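Structure-specific endonuclease subunit SLX4 (Thielavia terrestris, PDB 6SEI) probably serves as the regulatory subunit of the SLX1-SLX4 structure-specific endonuclease, which resolves branched DNA arising in repair and recombination. Local coordinates at residues V17-F20 against R21-Q25. Sequence-based numbering, arbitrary orientation.
Sequences VSLF and RYITQ
V17, S18, L19 and F20 accept i+4 backbone hydrogen bonds from R21, Y22, I23 and T24, forming about two and a half turns of one continuous alpha-helix. R21 N also makes a weak bond to S18 O.

F20 O is gripped twice. T24 N lies 2.9 Å from it, and T24 OG1 lies 2.6 Å from the same F20 O. The two donors come from opposite faces of the carbonyl plane. T24 OG1 stands beside its own backbone N (chi1 -53°), which turns the hydroxyl back to the preceding turn. The bond gives this polar side chain a partner inside its own helix.

The long R21 side chain runs back along the helix and bends at chi3 (-105°). One face of its guanidinium group then rests on V17. The touching atoms are V17 CG1 and R21 NH1, 3.5 Å apart, and the methyl sits over the outer part of the group.

I23 packs against two residues of the turn before. Its CD1 lies 4.1 Å from F20 CD1, and the F20 and I23 side chains leave the helix alongside each other. The same I23 CD1 is 4.2 Å from L19 CG. The Y22 ring lies near the S18 carbonyl, with L19 CA at its edge.

Residues 17-25 lie within helix 12-29, in the C-terminal piece of SLX4 that holds the Slx4 family region. Helix 76-85 packs on the F20 and I23 side: W82 meets the F20 ring edge-to-face, touches I23, and hydrogen-bonds T24 OG1 through NE1. Y70, in a loop between helices 53-67 and 76-85, touches L19 and meets the Y22 ring.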
loop_
_atom_site.group_PDB
_atom_site.type_symbol
_atom_site.label_atom_id
_atom_site.label_comp_id
_atom_site.label_asym_id
_atom_site.label_seq_id
_atom_site.Cartn_x
_atom_site.Cartn_y
_atom_site.Cartn_z
ATOM N N VAL B 17 -31.699 -17.084 -15.183
ATOM C CA VAL B 17 -30.976 -17.064 -16.451
ATOM C C VAL B 17 -31.868 -17.575 -17.576
ATOM O O VAL B 17 -31.869 -17.024 -18.684
ATOM C CB VAL B 17 -29.678 -17.884 -16.335
ATOM C CG1 VAL B 17 -29.125 -18.211 -17.715
ATOM C CG2 VAL B 17 -28.647 -17.128 -15.516
ATOM N N SER B 18 -32.648 -18.626 -17.309
ATOM C CA SER B 18 -33.543 -19.159 -18.331
ATOM C C SER B 18 -34.702 -18.209 -18.603
ATOM O O SER B 18 -35.159 -18.090 -19.746
ATOM C CB SER B 18 -34.061 -20.534 -17.909
ATOM O OG SER B 18 -34.695 -21.190 -18.994
ATOM N N LEU B 19 -35.197 -17.528 -17.567
ATOM C CA LEU B 19 -36.237 -16.527 -17.779
ATOM C C LEU B 19 -35.737 -15.402 -18.674
ATOM O O LEU B 19 -36.461 -14.927 -19.558
ATOM C CB LEU B 19 -36.715 -15.965 -16.442
ATOM C CG LEU B 19 -37.702 -14.801 -16.558
ATOM C CD1 LEU B 19 -39.058 -15.296 -17.023
ATOM C CD2 LEU B 19 -37.825 -14.043 -15.244
ATOM N N PHE B 20 -34.494 -14.967 -18.464
ATOM C CA PHE B 20 -33.947 -13.872 -19.256
ATOM C C PHE B 20 -33.721 -14.287 -20.704
ATOM O O PHE B 20 -33.749 -13.438 -21.601
ATOM C CB PHE B 20 -32.644 -13.372 -18.627
ATOM C CG PHE B 20 -32.843 -12.540 -17.383
ATOM C CD1 PHE B 20 -34.084 -12.462 -16.765
ATOM C CD2 PHE B 20 -31.786 -11.835 -16.832
ATOM C CE1 PHE B 20 -34.263 -11.700 -15.623
ATOM C CE2 PHE B 20 -31.960 -11.070 -15.690
ATOM C CZ PHE B 20 -33.201 -11.003 -15.086
ATOM N N ARG B 21 -33.497 -15.580 -20.952
ATOM C CA ARG B 21 -33.371 -16.057 -22.327
ATOM C C ARG B 21 -34.709 -15.991 -23.052
ATOM O O ARG B 21 -34.755 -15.713 -24.256
ATOM C CB ARG B 21 -32.824 -17.484 -22.346
ATOM C CG ARG B 21 -31.312 -17.577 -22.220
ATOM C CD ARG B 21 -30.809 -18.956 -22.628
ATOM N NE ARG B 21 -30.425 -19.771 -21.477
ATOM C CZ ARG B 21 -29.168 -20.044 -21.137
ATOM N NH1 ARG B 21 -28.912 -20.795 -20.073
ATOM N NH2 ARG B 21 -28.166 -19.563 -21.862
ATOM N N TYR B 22 -35.808 -16.244 -22.333
ATOM C CA TYR B 22 -37.135 -16.119 -22.929
ATOM C C TYR B 22 -37.469 -14.663 -23.231
ATOM O O TYR B 22 -38.100 -14.368 -24.252
ATOM C CB TYR B 22 -38.190 -16.721 -22.003
ATOM C CG TYR B 22 -38.310 -18.225 -22.082
ATOM C CD1 TYR B 22 -38.685 -18.853 -23.262
ATOM C CD2 TYR B 22 -38.057 -19.016 -20.970
ATOM C CE1 TYR B 22 -38.797 -20.229 -23.333
ATOM C CE2 TYR B 22 -38.167 -20.392 -21.031
ATOM C CZ TYR B 22 -38.537 -20.994 -22.213
ATOM O OH TYR B 22 -38.645 -22.364 -22.271
ATOM N N ILE B 23 -37.071 -13.742 -22.351
ATOM C CA ILE B 23 -37.313 -12.327 -22.609
ATOM C C ILE B 23 -36.483 -11.854 -23.795
ATOM O O ILE B 23 -36.979 -11.136 -24.673
ATOM C CB ILE B 23 -37.021 -11.486 -21.353
ATOM C CG1 ILE B 23 -37.864 -11.961 -20.172
ATOM C CG2 ILE B 23 -37.281 -10.013 -21.626
ATOM C CD1 ILE B 23 -37.450 -11.341 -18.863
ATOM N N THR B 24 -35.208 -12.243 -23.836
ATOM C CA THR B 24 -34.349 -11.867 -24.953
ATOM C C THR B 24 -34.943 -12.333 -26.274
ATOM O O THR B 24 -35.132 -11.534 -27.198
ATOM C CB THR B 24 -32.949 -12.449 -24.753
ATOM O OG1 THR B 24 -32.459 -12.069 -23.461
ATOM C CG2 THR B 24 -31.993 -11.938 -25.825
ATOM N N GLN B 25 -35.273 -13.623 -26.372
ATOM C CA GLN B 25 -35.823 -14.149 -27.616
ATOM C C GLN B 25 -37.133 -13.461 -27.977
ATOM O O GLN B 25 -37.393 -13.187 -29.154
ATOM C CB GLN B 25 -36.017 -15.659 -27.509
ATOM C CG GLN B 25 -35.789 -16.400 -28.815
ATOM C CD GLN B 25 -34.315 -16.677 -29.087
ATOM O OE1 GLN B 25 -33.504 -15.754 -29.224
ATOM N NE2 GLN B 25 -33.960 -17.957 -29.163
#